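Putative ribosomal N-acetyltransferase YdaF (Bacillus subtilis, PDB 1NSL) is a putative GNAT-family N-acetyltransferase that may acetylate the N-termini of ribosomal proteins. Local coordinates at residues C[119-122]-C[123-127]; C[109-112]-C[113-117]. One frame throughout, in Å; residues are numbered along the deposited sequence.

Contact 1 (C[119-122]-C[123-127])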
ATOM      1  N   ILE C 119       4.622  -7.205 -31.931  1.00 28.68           N
ATOM      2  CA  ILE C 119       5.391  -8.394 -31.995  1.00 28.47           C
ATOM      3  C   ILE C 119       6.831  -7.960 -32.064  1.00 30.14           C
ATOM      4  O   ILE C 119       7.646  -8.310 -31.182  1.00 30.77           O
ATOM      5  CB  ILE C 119       4.943  -9.181 -33.199  1.00 28.46           C
ATOM      6  CG1 ILE C 119       3.550  -9.699 -32.851  1.00 27.76           C
ATOM      7  CG2 ILE C 119       5.974 -10.312 -33.558  1.00 24.33           C
ATOM      8  CD1 ILE C 119       2.840 -10.371 -33.947  1.00 27.08           C
ATOM      9  N   THR C 120       7.140  -7.147 -33.068  1.00 30.06           N
ATOM     10  CA  THR C 120       8.499  -6.673 -33.191  1.00 30.85           C
ATOM     11  C   THR C 120       9.090  -6.396 -31.786  1.00 30.06           C
ATOM     12  O   THR C 120      10.131  -6.912 -31.417  1.00 30.41           O
ATOM     13  CB  THR C 120       8.553  -5.384 -34.068  1.00 31.94           C
ATOM     14  OG1 THR C 120       8.225  -5.671 -35.445  1.00 32.41           O
ATOM     15  CG2 THR C 120      10.006  -4.828 -34.114  1.00 30.75           C
ATOM     16  N   TYR C 121       8.381  -5.599 -31.019  1.00 29.15           N
ATOM     17  CA  TYR C 121       8.770  -5.226 -29.697  1.00 29.19           C
ATOM     18  C   TYR C 121       8.900  -6.451 -28.852  1.00 29.10           C
ATOM     19  O   TYR C 121       9.822  -6.581 -28.063  1.00 28.38           O
ATOM     20  CB  TYR C 121       7.704  -4.330 -29.091  1.00 29.26           C
ATOM     21  CG  TYR C 121       7.887  -4.082 -27.627  1.00 30.65           C
ATOM     22  CD1 TYR C 121       8.835  -3.166 -27.168  1.00 30.01           C
ATOM     23  CD2 TYR C 121       7.097  -4.747 -26.683  1.00 31.06           C
ATOM     24  CE1 TYR C 121       8.996  -2.922 -25.814  1.00 29.47           C
ATOM     25  CE2 TYR C 121       7.266  -4.513 -25.316  1.00 30.78           C
ATOM     26  CZ  TYR C 121       8.216  -3.599 -24.886  1.00 30.60           C
ATOM     27  OH  TYR C 121       8.380  -3.358 -23.523  1.00 30.31           O
ATOM     28  N   ALA C 122       7.971  -7.369 -29.006  1.00 29.43           N
ATOM     29  CA  ALA C 122       8.010  -8.508 -28.137  1.00 29.32           C
ATOM     30  C   ALA C 122       9.276  -9.261 -28.408  1.00 30.58           C
ATOM     31  O   ALA C 122       9.983  -9.607 -27.471  1.00 31.45           O
ATOM     32  CB  ALA C 122       6.892  -9.330 -28.387  1.00 29.21           C
ATOM     33  N   PHE C 123       9.596  -9.494 -29.688  1.00 31.27           N
ATOM     34  CA  PHE C 123      10.775 -10.285 -30.049  1.00 30.57           C
ATOM     35  C   PHE C 123      12.088  -9.546 -30.014  1.00 31.48           C
ATOM     36  O   PHE C 123      13.141 -10.187 -29.934  1.00 33.02           O
ATOM     37  CB  PHE C 123      10.644 -10.867 -31.450  1.00 30.08           C
ATOM     38  CG  PHE C 123       9.627 -11.966 -31.580  1.00 29.56           C
ATOM     39  CD1 PHE C 123       9.436 -12.913 -30.587  1.00 31.56           C
ATOM     40  CD2 PHE C 123       8.849 -12.056 -32.689  1.00 25.62           C
ATOM     41  CE1 PHE C 123       8.479 -13.907 -30.736  1.00 25.53           C
ATOM     42  CE2 PHE C 123       7.936 -13.038 -32.817  1.00 21.52           C
ATOM     43  CZ  PHE C 123       7.762 -13.957 -31.853  1.00 23.15           C
ATOM     44  N   GLU C 124      12.107  -8.222 -30.111  1.00 31.48           N
ATOM     45  CA  GLU C 124      13.431  -7.553 -30.179  1.00 31.16           C
ATOM     46  C   GLU C 124      13.698  -6.618 -29.022  1.00 31.33           C
ATOM     47  O   GLU C 124      14.505  -5.727 -29.160  1.00 31.75           O
ATOM     48  CB  GLU C 124      13.541  -6.695 -31.440  1.00 30.79           C
ATOM     49  CG  GLU C 124      14.038  -7.355 -32.717  1.00 31.45           C
ATOM     50  CD  GLU C 124      13.887  -6.446 -33.959  1.00 33.25           C
ATOM     51  OE1 GLU C 124      13.575  -5.230 -33.844  1.00 32.75           O
ATOM     52  OE2 GLU C 124      14.072  -6.943 -35.085  1.00 34.61           O
ATOM     53  N   GLU C 125      13.008  -6.769 -27.901  1.00 31.67           N
ATOM     54  CA  GLU C 125      13.194  -5.860 -26.770  1.00 31.78           C
ATOM     55  C   GLU C 125      12.915  -6.586 -25.467  1.00 31.39           C
ATOM     56  O   GLU C 125      13.657  -6.469 -24.515  1.00 31.13           O
ATOM     57  CB  GLU C 125      12.249  -4.662 -26.892  1.00 32.48           C
ATOM     58  CG  GLU C 125      12.519  -3.768 -28.095  1.00 34.51           C
ATOM     59  CD  GLU C 125      13.705  -2.824 -27.870  1.00 37.73           C
ATOM     60  OE1 GLU C 125      13.835  -2.275 -26.747  1.00 39.55           O
ATOM     61  OE2 GLU C 125      14.516  -2.623 -28.808  1.00 36.35           O
ATOM     62  N   LEU C 126      11.806  -7.301 -25.380  1.00 31.36           N
ATOM     63  CA  LEU C 126      11.617  -8.077 -24.173  1.00 31.66           C
ATOM     64  C   LEU C 126      12.370  -9.353 -24.475  1.00 32.09           C
ATOM     65  O   LEU C 126      12.611 -10.183 -23.575  1.00 32.16           O
ATOM     66  CB  LEU C 126      10.164  -8.339 -23.867  1.00 30.67           C
ATOM     67  CG  LEU C 126       9.309  -7.091 -23.890  1.00 29.62           C
ATOM     68  CD1 LEU C 126       7.842  -7.436 -23.587  1.00 29.01           C
ATOM     69  CD2 LEU C 126       9.829  -6.082 -22.933  1.00 29.16           C
ATOM     70  N   GLU C 127      12.753  -9.464 -25.753  1.00 31.52           N
ATOM     71  CA  GLU C 127      13.476 -10.614 -26.261  1.00 31.50           C
ATOM     72  C   GLU C 127      12.778 -11.927 -25.976  1.00 30.99           C
ATOM     73  O   GLU C 127      13.466 -12.906 -25.684  1.00 31.56           O
ATOM     74  CB  GLU C 127      14.850 -10.673 -25.628  1.00 31.46           C
ATOM     75  CG  GLU C 127      15.755  -9.603 -26.181  1.00 34.23           C
ATOM     76  CD  GLU C 127      17.115  -9.616 -25.542  1.00 38.56           C
ATOM     77  OE1 GLU C 127      17.302 -10.263 -24.476  1.00 38.43           O
ATOM     78  OE2 GLU C 127      18.000  -8.963 -26.119  1.00 41.60           O
TER

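Contact 2 (C[109-112]-C[113-117])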
ATOM      1  N   GLY C 109      -7.579  -3.154 -41.489  1.00 29.91           N
ATOM      2  CA  GLY C 109      -6.299  -3.643 -41.033  1.00 30.68           C
ATOM      3  C   GLY C 109      -5.689  -2.881 -39.861  1.00 31.89           C
ATOM      4  O   GLY C 109      -4.446  -2.811 -39.756  1.00 32.26           O
ATOM      5  N   ILE C 110      -6.496  -2.315 -38.959  1.00 31.70           N
ATOM      6  CA  ILE C 110      -5.841  -1.690 -37.826  1.00 32.44           C
ATOM      7  C   ILE C 110      -5.167  -2.768 -36.977  1.00 32.67           C
ATOM      8  O   ILE C 110      -3.976  -2.667 -36.639  1.00 33.32           O
ATOM      9  CB  ILE C 110      -6.769  -0.915 -36.921  1.00 32.73           C
ATOM     10  CG1 ILE C 110      -7.759  -0.012 -37.719  1.00 35.48           C
ATOM     11  CG2 ILE C 110      -5.943  -0.096 -35.981  1.00 31.76           C
ATOM     12  CD1 ILE C 110      -7.242   1.364 -38.152  1.00 35.17           C
ATOM     13  N   ILE C 111      -5.890  -3.824 -36.647  1.00 31.97           N
ATOM     14  CA  ILE C 111      -5.321  -4.802 -35.714  1.00 31.14           C
ATOM     15  C   ILE C 111      -4.036  -5.446 -36.204  1.00 31.56           C
ATOM     16  O   ILE C 111      -2.991  -5.433 -35.484  1.00 31.08           O
ATOM     17  CB  ILE C 111      -6.371  -5.804 -35.322  1.00 30.45           C
ATOM     18  CG1 ILE C 111      -7.504  -4.989 -34.683  1.00 32.09           C
ATOM     19  CG2 ILE C 111      -5.774  -6.816 -34.429  1.00 29.26           C
ATOM     20  CD1 ILE C 111      -8.814  -5.683 -34.299  1.00 31.82           C
ATOM     21  N   THR C 112      -4.078  -5.974 -37.434  1.00 31.13           N
ATOM     22  CA  THR C 112      -2.896  -6.630 -37.981  1.00 30.80           C
ATOM     23  C   THR C 112      -1.703  -5.704 -37.865  1.00 30.50           C
ATOM     24  O   THR C 112      -0.757  -5.964 -37.099  1.00 31.28           O
ATOM     25  CB  THR C 112      -3.132  -6.992 -39.401  1.00 31.24           C
ATOM     26  OG1 THR C 112      -4.128  -8.006 -39.439  1.00 32.43           O
ATOM     27  CG2 THR C 112      -1.888  -7.697 -40.015  1.00 33.33           C
ATOM     28  N   ALA C 113      -1.792  -4.574 -38.552  1.00 29.49           N
ATOM     29  CA  ALA C 113      -0.737  -3.582 -38.516  1.00 29.18           C
ATOM     30  C   ALA C 113      -0.221  -3.299 -37.097  1.00 29.98           C
ATOM     31  O   ALA C 113       0.979  -3.238 -36.908  1.00 31.01           O
ATOM     32  CB  ALA C 113      -1.217  -2.335 -39.152  1.00 28.50           C
ATOM     33  N   ALA C 114      -1.115  -3.092 -36.134  1.00 29.19           N
ATOM     34  CA  ALA C 114      -0.714  -2.867 -34.780  1.00 30.29           C
ATOM     35  C   ALA C 114      -0.055  -4.099 -34.107  1.00 30.43           C
ATOM     36  O   ALA C 114       0.904  -3.929 -33.363  1.00 29.20           O
ATOM     37  CB  ALA C 114      -1.918  -2.364 -33.938  1.00 30.43           C
ATOM     38  N   CYS C 115      -0.577  -5.313 -34.343  1.00 31.16           N
ATOM     39  CA  CYS C 115       0.068  -6.536 -33.788  1.00 31.72           C
ATOM     40  C   CYS C 115       1.529  -6.635 -34.290  1.00 31.25           C
ATOM     41  O   CYS C 115       2.414  -6.953 -33.519  1.00 31.31           O
ATOM     42  CB  CYS C 115      -0.723  -7.836 -34.088  1.00 30.61           C
ATOM     43  SG  CYS C 115      -2.354  -7.838 -33.272  1.00 34.28           S
ATOM     44  N   ARG C 116       1.786  -6.346 -35.567  1.00 30.75           N
ATOM     45  CA  ARG C 116       3.164  -6.394 -36.030  1.00 31.08           C
ATOM     46  C   ARG C 116       4.076  -5.435 -35.217  1.00 30.80           C
ATOM     47  O   ARG C 116       5.172  -5.835 -34.761  1.00 32.00           O
ATOM     48  CB  ARG C 116       3.285  -6.171 -37.538  1.00 30.72           C
ATOM     49  CG  ARG C 116       2.472  -7.158 -38.391  1.00 32.62           C
ATOM     50  CD  ARG C 116       2.448  -6.887 -39.960  1.00 29.98           C
ATOM     51  NE  ARG C 116       2.410  -8.161 -40.674  1.00 33.94           N
ATOM     52  CZ  ARG C 116       1.553  -8.451 -41.658  1.00 36.91           C
ATOM     53  NH1 ARG C 116       0.661  -7.546 -42.026  1.00 38.87           N
ATOM     54  NH2 ARG C 116       1.576  -9.635 -42.271  1.00 33.07           N
ATOM     55  N   LYS C 117       3.692  -4.183 -35.021  1.00 29.41           N
ATOM     56  CA  LYS C 117       4.575  -3.395 -34.192  1.00 29.52           C
ATOM     57  C   LYS C 117       4.796  -4.103 -32.848  1.00 29.80           C
ATOM     58  O   LYS C 117       5.946  -4.175 -32.372  1.00 29.38           O
ATOM     59  CB  LYS C 117       4.073  -1.984 -33.937  1.00 29.14           C
ATOM     60  CG  LYS C 117       4.336  -0.991 -35.050  1.00 30.39           C
ATOM     61  CD  LYS C 117       5.812  -0.825 -35.464  1.00 31.65           C
ATOM     62  CE  LYS C 117       5.837  -0.065 -36.796  1.00 36.48           C
ATOM     63  NZ  LYS C 117       6.865  -0.432 -37.808  1.00 39.07           N
TER

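Contact 1 (C[119-122]-C[123-127])
The phenol ring of Y121 is met obliquely from two places further along the chain. E125 brings its CB to ring atom CD1 at 3.7 Å, while L126 meets the CE2 side of the ring, also obliquely, its CD1 lying 3.4 Å from Y121 CE2 and its CD2 turned toward the hydroxyl end. The Y121 and E125 side chains cross at about a right angle, yet the ring and the carboxylate are nearly parallel, their planes 17° apart; the contact is made by the CB and CG of the glutamate. The second ring, F123, lies alongside I119 one turn earlier. Atom CE2 of F123 sits 3.4 Å from I119 CG2, again an oblique approach, with both side chains pointing the same way.

Y121 swings out with CG anti to the backbone N (chi1 170°), and this carries the ring forward along the chain to where E125 and L126 follow. The methyl of T120, CG2, runs beside the E124 side chain, 3.6 Å from its OE1. On the backbone, E124 N bonds to T120 O at 2.7 Å, and a weak bond of 3.4 Å from L126 N to Y121 O spans five residues instead of four as the chain turns away from regular helix.

This is the C-terminal end of helix 110-124, the connection of the beta-alpha-beta unit between strands 94-101 and 130-136. I119 packs on F151, and W180 near the C-terminus meets the F123 ring and also touches T120 and E124, while K177, just beyond strand 166-176, bonds through NZ to F123 O. Beyond Y121 stands M2 of the second subunit, so this helix end also borders a subunit interface.

Contact 2 (C[109-112]-C[113-117])
T112 and R116 touch one turn apart on the first turns of helix 110-124, the helix of the GNAT fold that follows strand 94-101. Their side chains run side by side and point the same way. T112 has its methyl anti to the backbone N and its OG1 beside that N (chi1 -67°), an arrangement that tips CG2 toward the following turn. R116 leaves the helix with CG beside its own N and extends; the bend at chi3 (146°) then brings NH1 beside the methyl, which lies obliquely to the guanidinium plane. R148 of helix 140-149 lies next to both side chains, and R116 also touches a crystal neighbour, which may influence where its end has settled.

A second pair lies one residue back along the helix. I111 and C115 touch through CG2 of the isoleucine and SG of the cysteine, 3.8 Å apart. Y99 of strand 94-101 packs against both. On the face toward I11, I13 and L73, the small methyls of A113 and A114 stay close to the helix: A114 CB is 3.4 Å from I110 O.

G109 holds the N-cap with a positive phi. The first backbone bond, A113 N to G109 O, is weak at 3.4 Å. The next three are shorter: A114 N reaches I110 O at 2.9 Å, C115 N reaches I111 O at 2.7 Å and R116 N reaches T112 O at 3.0 Å. In GNAT enzymes the loop before this helix and the helix start typically bind the pyrophosphate of acetyl-CoA, and G109 probably belongs to that site. At the arginine, the atom nearest the threonine is NH1, 3.3 Å from T112 CG2.

Both contacts belong to one helix, 110-124, with contact 2 at its start and contact 1 at its end; their centres are 15 Å apart, and G109 CA to E124 CA measures 22.9 Å. One residue separates 109-117 from 119-127, and a side-chain to backbone hydrogen bond joins them: T120 OG1 of contact 1 lies 3.1 Å from R116 O of contact 2. Their surroundings differ. Contact 2, about 10 Å from the chain centre, packs between sheet strands and helix 140-149 and includes the end expected to face acetyl-CoA. Contact 1, about 16 Å out, looks toward the C-terminal residues and the second subunit, at the far end of the helix from that probable cofactor site.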